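Cg7008-pa (Drosophila melanogaster, PDB 2WAC) is the extended Tudor domain (Tudor and SN5) of an endonuclease acting on DNA and RNA, and binds peptides carrying symmetrically dimethylated arginine through its Tudor domain. Local coordinates at residues K72-Q77 with T82-D87; S27-L32 with K110-E115. All blocks are in the same frame, centred on the assembly; numbering follows the deposited sequence.

How the contacts relate
Contact 1 is a beta hairpin inside the Tudor barrel, and contact 2 docks the helix 26-42 onto the connection that leads back to the mixed sheet that contains strands 17-22 and 113-118. Both are partly buried. Contact 1 is held by backbone hydrogen bonds, with side chains adding small contacts at its faces. Contact 2 has no hydrogen bond across it and depends on one tyrosine ring packed against a helix. Their centres lie about 17 Å apart, yet they meet at Asp87. Its OD1 probably accepts a hydrogen bond from Tyr112 N at 2.9 Å, and its CB packs on Leu29. The segment 82-87 therefore runs from the hairpin to the helix-docking site.

Contact 1: residues K72-Q77 with T82-D87; sequences KVERVQ and TVLYID
Lys72 and Leu84 form an antiparallel hydrogen-bonded pair. Lys72 N reaches Leu84 O at 2.9 Å, and Leu84 N returns a bond to Lys72 O. Val73 and Val83 follow as a non-hydrogen-bonded pair. Their side chains share one face of the sheet and touch lightly, Val73 CG2 to Val83 CG1 at 4.2 Å. The register then slips by one residue. Glu74 and Arg75 both face Thr82 in a classic beta bulge. Thr82 O takes a bond from Glu74 N at 2.8 Å and a weak, longer one from Arg75 N. Thr82 N gives its own to Arg75 O.

Lys72, Leu84, Arg75 and Thr82 share the face away from the valines. Glu74 leaves the bulge with CG beside its backbone N (chi1 -69°), and its extended chain takes the carboxylate to Leu84. There OE2 makes van der Waals contact, not a hydrogen bond, with the leucine's aliphatic branch, 3.7 Å from Leu84 CB and close to Leu84 CD2. Lys72 touches through its base: CB meets Ile86 CG2 at 3.8 Å. With CG anti to the backbone N (chi1 176°), the extended chain carries NZ clear of segment 82-87. Thr82 OG1 is hydrogen-bonded to Thr93 OG1.

The hairpin lies within the region involved in dimethylarginine binding. Strand 80-85 is flanked by strand 91-95, and strand 68-77 by strand 57-61, where Val73 packs on Val58. Past the hairpin, Ile86 rests on Leu57 and Pro111.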
loop_
_atom_site.group_PDB
_atom_site.type_symbol
_atom_site.label_atom_id
_atom_site.label_comp_id
_atom_site.label_asym_id
_atom_site.label_seq_id
_atom_site.Cartn_x
_atom_site.Cartn_y
_atom_site.Cartn_z
ATOM N N LYS A 72 8.607 10.947 4.183
ATOM C CA LYS A 72 9.694 10.418 4.996
ATOM C C LYS A 72 10.897 10.166 4.100
ATOM O O LYS A 72 10.776 9.514 3.062
ATOM C CB LYS A 72 9.253 9.122 5.684
ATOM C CG LYS A 72 10.332 8.404 6.489
ATOM C CD LYS A 72 9.776 7.105 7.048
ATOM C CE LYS A 72 10.871 6.134 7.443
ATOM N NZ LYS A 72 10.295 4.822 7.865
ATOM N N VAL A 73 12.050 10.700 4.492
ATOM C CA VAL A 73 13.289 10.443 3.770
ATOM C C VAL A 73 13.810 9.062 4.156
ATOM O O VAL A 73 14.149 8.819 5.317
ATOM C CB VAL A 73 14.360 11.526 4.046
ATOM C CG1 VAL A 73 15.651 11.186 3.329
ATOM C CG2 VAL A 73 13.862 12.898 3.613
ATOM N N GLU A 74 13.860 8.159 3.182
ATOM C CA GLU A 74 14.307 6.789 3.431
ATOM C C GLU A 74 15.786 6.564 3.107
ATOM O O GLU A 74 16.451 5.764 3.766
ATOM C CB GLU A 74 13.421 5.793 2.686
ATOM C CG GLU A 74 12.004 5.709 3.253
ATOM C CD GLU A 74 11.243 4.504 2.755
ATOM O OE1 GLU A 74 11.736 3.834 1.821
ATOM O OE2 GLU A 74 10.153 4.226 3.296
ATOM N N ARG A 75 16.290 7.270 2.097
ATOM C CA ARG A 75 17.700 7.207 1.715
ATOM C C ARG A 75 18.116 8.551 1.126
ATOM O O ARG A 75 17.356 9.162 0.375
ATOM C CB ARG A 75 17.928 6.085 0.692
ATOM C CG ARG A 75 19.398 5.726 0.435
ATOM C CD ARG A 75 19.548 4.656 -0.652
ATOM N NE ARG A 75 18.934 3.381 -0.271
ATOM C CZ ARG A 75 18.910 2.287 -1.032
ATOM N NH1 ARG A 75 19.470 2.286 -2.237
ATOM N NH2 ARG A 75 18.322 1.187 -0.583
ATOM N N VAL A 76 19.311 9.018 1.483
ATOM C CA VAL A 76 19.897 10.198 0.840
ATOM C C VAL A 76 21.192 9.795 0.139
ATOM O O VAL A 76 22.020 9.086 0.713
ATOM C CB VAL A 76 20.178 11.356 1.841
ATOM C CG1 VAL A 76 20.762 12.567 1.115
ATOM C CG2 VAL A 76 18.918 11.764 2.560
ATOM N N GLN A 77 21.351 10.244 -1.104
ATOM C CA GLN A 77 22.551 9.963 -1.883
ATOM C C GLN A 77 22.976 11.191 -2.691
ATOM O O GLN A 77 22.478 11.426 -3.795
ATOM C CB GLN A 77 22.332 8.746 -2.794
ATOM C CG GLN A 77 23.572 8.292 -3.569
ATOM C CD GLN A 77 24.724 7.882 -2.666
ATOM O OE1 GLN A 77 24.590 6.988 -1.829
ATOM N NE2 GLN A 77 25.866 8.536 -2.836
ATOM N N THR A 82 15.546 9.449 -1.702
ATOM C CA THR A 82 14.395 8.581 -1.900
ATOM C C THR A 82 13.411 8.835 -0.763
ATOM O O THR A 82 13.757 8.690 0.414
ATOM C CB THR A 82 14.802 7.093 -1.947
ATOM O OG1 THR A 82 15.750 6.890 -3.003
ATOM C CG2 THR A 82 13.581 6.201 -2.188
ATOM N N VAL A 83 12.192 9.232 -1.125
ATOM C CA VAL A 83 11.160 9.564 -0.141
ATOM C C VAL A 83 9.909 8.695 -0.282
ATOM O O VAL A 83 9.603 8.197 -1.366
ATOM C CB VAL A 83 10.766 11.080 -0.166
ATOM C CG1 VAL A 83 11.994 11.970 0.014
ATOM C CG2 VAL A 83 10.001 11.450 -1.446
ATOM N N LEU A 84 9.211 8.511 0.836
ATOM C CA LEU A 84 7.908 7.858 0.863
ATOM C C LEU A 84 6.851 8.905 1.185
ATOM O O LEU A 84 6.968 9.614 2.183
ATOM C CB LEU A 84 7.879 6.741 1.918
ATOM C CG LEU A 84 6.499 6.213 2.353
ATOM C CD1 LEU A 84 5.850 5.361 1.264
ATOM C CD2 LEU A 84 6.578 5.439 3.668
ATOM N N TYR A 85 5.827 9.004 0.340
ATOM C CA TYR A 85 4.704 9.901 0.604
ATOM C C TYR A 85 3.751 9.237 1.594
ATOM O O TYR A 85 2.913 8.416 1.220
ATOM C CB TYR A 85 4.019 10.319 -0.703
ATOM C CG TYR A 85 4.938 11.140 -1.581
ATOM C CD1 TYR A 85 5.142 12.496 -1.328
ATOM C CD2 TYR A 85 5.632 10.557 -2.643
ATOM C CE1 TYR A 85 6.001 13.259 -2.117
ATOM C CE2 TYR A 85 6.494 11.310 -3.440
ATOM C CZ TYR A 85 6.672 12.663 -3.169
ATOM O OH TYR A 85 7.522 13.421 -3.946
ATOM N N ILE A 86 3.911 9.609 2.865
ATOM C CA ILE A 86 3.353 8.864 4.006
ATOM C C ILE A 86 1.829 8.816 4.100
ATOM O O ILE A 86 1.272 7.960 4.792
ATOM C CB ILE A 86 3.943 9.355 5.368
ATOM C CG1 ILE A 86 3.718 10.862 5.562
ATOM C CG2 ILE A 86 5.427 8.988 5.480
ATOM C CD1 ILE A 86 3.701 11.308 7.019
ATOM N N ASP A 87 1.159 9.727 3.405
ATOM C CA ASP A 87 -0.297 9.785 3.451
ATOM C C ASP A 87 -0.959 9.052 2.280
ATOM O O ASP A 87 -2.191 8.960 2.217
ATOM C CB ASP A 87 -0.766 11.241 3.540
ATOM C CG ASP A 87 -0.311 11.924 4.821
ATOM O OD1 ASP A 87 -0.287 11.262 5.884
ATOM O OD2 ASP A 87 0.018 13.127 4.772
#

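Contact 2: residues S27-L32 with K110-E115; sequences SKLESL and KPYATE
Tyr112 lays its ring against the helix 26-42, with Leu29 over one face. Leu29 CB stands 4.1 Å from Tyr112 CG, and its CD1 approaches Tyr112 CD2 at 3.9 Å. The two side chains run antiparallel, side by side. Leu32 meets the ring edge-on, CD1 near the ring plane, 3.8 Å from Tyr112 CE2. On the face away from Leu29, the carbonyl oxygen of Lys110 sits over the margin of the ring.

Lys28 touches the phenol end obliquely. Its CB lies 3.2 Å from Tyr112 OH, and CD is also close to that oxygen. A bend at chi2 (-76°) keeps the lower chain beside the hydroxyl. The two amines, Lys28 NZ and Lys110 NZ, stay 6.6 Å apart. Tyr112 OH is hydrogen-bonded to Glu109 OE1, which helps fix the phenol end. Replacing Tyr112 by an alanine would probably leave Leu29 and Leu32 without the ring they pack on and Glu109 without its hydroxyl partner.

The packing joins the first helix of the chain to the residues that lead into strand 113-118. That strand lies next to strand 17-22, and Leu29 touches Gln21 there. Arg70 of strand 68-77 contacts both Leu32 and Tyr112 and is hydrogen-bonded to Lys110 O, so the Tudor sheet also borders this site.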
loop_
_atom_site.group_PDB
_atom_site.type_symbol
_atom_site.label_atom_id
_atom_site.label_comp_id
_atom_site.label_asym_id
_atom_site.label_seq_id
_atom_site.Cartn_x
_atom_site.Cartn_y
_atom_site.Cartn_z
ATOM N N SER A 27 -11.557 13.190 5.924
ATOM C CA SER A 27 -11.685 14.628 6.172
ATOM C C SER A 27 -10.455 15.213 6.868
ATOM O O SER A 27 -10.101 16.373 6.642
ATOM C CB SER A 27 -12.944 14.924 6.993
ATOM O OG SER A 27 -12.875 14.318 8.271
ATOM N N LYS A 28 -9.815 14.406 7.715
ATOM C CA LYS A 28 -8.589 14.802 8.407
ATOM C C LYS A 28 -7.441 15.103 7.438
ATOM O O LYS A 28 -6.758 16.121 7.576
ATOM C CB LYS A 28 -8.166 13.727 9.414
ATOM C CG LYS A 28 -8.765 13.878 10.810
ATOM C CD LYS A 28 -8.079 14.997 11.593
ATOM C CE LYS A 28 -8.429 14.925 13.075
ATOM N NZ LYS A 28 -7.730 15.991 13.845
ATOM N N LEU A 29 -7.240 14.214 6.465
ATOM C CA LEU A 29 -6.200 14.386 5.447
ATOM C C LEU A 29 -6.517 15.544 4.504
ATOM O O LEU A 29 -5.636 16.340 4.166
ATOM C CB LEU A 29 -6.000 13.090 4.648
ATOM C CG LEU A 29 -5.040 13.136 3.448
ATOM C CD1 LEU A 29 -3.608 13.451 3.877
ATOM C CD2 LEU A 29 -5.095 11.839 2.660
ATOM N N GLU A 30 -7.778 15.619 4.085
ATOM C CA GLU A 30 -8.283 16.685 3.219
ATOM C C GLU A 30 -7.971 18.069 3.797
ATOM O O GLU A 30 -7.518 18.964 3.077
ATOM C CB GLU A 30 -9.793 16.498 3.015
ATOM C CG GLU A 30 -10.556 17.719 2.518
ATOM C CD GLU A 30 -12.034 17.651 2.860
ATOM O OE1 GLU A 30 -12.737 16.767 2.325
ATOM O OE2 GLU A 30 -12.491 18.488 3.666
ATOM N N SER A 31 -8.209 18.221 5.099
ATOM C CA SER A 31 -7.944 19.465 5.820
ATOM C C SER A 31 -6.446 19.776 5.912
ATOM O O SER A 31 -6.038 20.921 5.715
ATOM C CB SER A 31 -8.565 19.404 7.219
ATOM O OG SER A 31 -8.230 20.549 7.982
ATOM N N LEU A 32 -5.643 18.754 6.213
ATOM C CA LEU A 32 -4.184 18.883 6.306
ATOM C C LEU A 32 -3.571 19.324 4.975
ATOM O O LEU A 32 -2.734 20.227 4.945
ATOM C CB LEU A 32 -3.556 17.559 6.777
ATOM C CG LEU A 32 -2.095 17.506 7.258
ATOM C CD1 LEU A 32 -1.875 16.303 8.166
ATOM C CD2 LEU A 32 -1.104 17.468 6.106
ATOM N N LYS A 110 -0.245 11.178 12.726
ATOM C CA LYS A 110 0.300 9.913 12.248
ATOM C C LYS A 110 0.060 9.798 10.744
ATOM O O LYS A 110 -0.854 10.440 10.219
ATOM C CB LYS A 110 -0.362 8.730 12.974
ATOM C CG LYS A 110 -0.377 8.807 14.506
ATOM C CD LYS A 110 -1.719 9.318 15.041
ATOM C CE LYS A 110 -1.689 10.816 15.329
ATOM N NZ LYS A 110 -2.981 11.481 14.984
ATOM N N PRO A 111 0.881 8.993 10.041
ATOM C CA PRO A 111 0.662 8.802 8.604
ATOM C C PRO A 111 -0.765 8.348 8.279
ATOM O O PRO A 111 -1.305 7.475 8.964
ATOM C CB PRO A 111 1.663 7.705 8.245
ATOM C CG PRO A 111 2.756 7.862 9.244
ATOM C CD PRO A 111 2.058 8.239 10.517
ATOM N N TYR A 112 -1.366 8.940 7.247
ATOM C CA TYR A 112 -2.746 8.612 6.871
ATOM C C TYR A 112 -2.886 7.369 5.985
ATOM O O TYR A 112 -3.999 6.935 5.689
ATOM C CB TYR A 112 -3.468 9.831 6.276
ATOM C CG TYR A 112 -3.896 10.813 7.342
ATOM C CD1 TYR A 112 -4.959 10.517 8.198
ATOM C CD2 TYR A 112 -3.227 12.023 7.515
ATOM C CE1 TYR A 112 -5.349 11.405 9.192
ATOM C CE2 TYR A 112 -3.612 12.921 8.507
ATOM C CZ TYR A 112 -4.674 12.604 9.340
ATOM O OH TYR A 112 -5.060 13.484 10.323
ATOM N N ALA A 113 -1.753 6.793 5.589
ATOM C CA ALA A 113 -1.732 5.512 4.886
ATOM C C ALA A 113 -0.887 4.488 5.644
ATOM O O ALA A 113 0.142 4.830 6.231
ATOM C CB ALA A 113 -1.218 5.687 3.462
ATOM N N THR A 114 -1.335 3.234 5.626
ATOM C CA THR A 114 -0.658 2.139 6.322
ATOM C C THR A 114 -0.409 0.989 5.352
ATOM O O THR A 114 -1.305 0.604 4.600
ATOM C CB THR A 114 -1.495 1.637 7.526
ATOM O OG1 THR A 114 -1.849 2.748 8.359
ATOM C CG2 THR A 114 -0.717 0.612 8.357
ATOM N N GLU A 115 0.809 0.448 5.374
ATOM C CA GLU A 115 1.167 -0.683 4.520
ATOM C C GLU A 115 0.764 -2.028 5.128
ATOM O O GLU A 115 0.923 -2.251 6.329
ATOM C CB GLU A 115 2.666 -0.677 4.205
ATOM C CG GLU A 115 3.056 -1.609 3.061
ATOM C CD GLU A 115 4.526 -1.523 2.684
ATOM O OE1 GLU A 115 5.307 -0.854 3.399
ATOM O OE2 GLU A 115 4.900 -2.139 1.664
#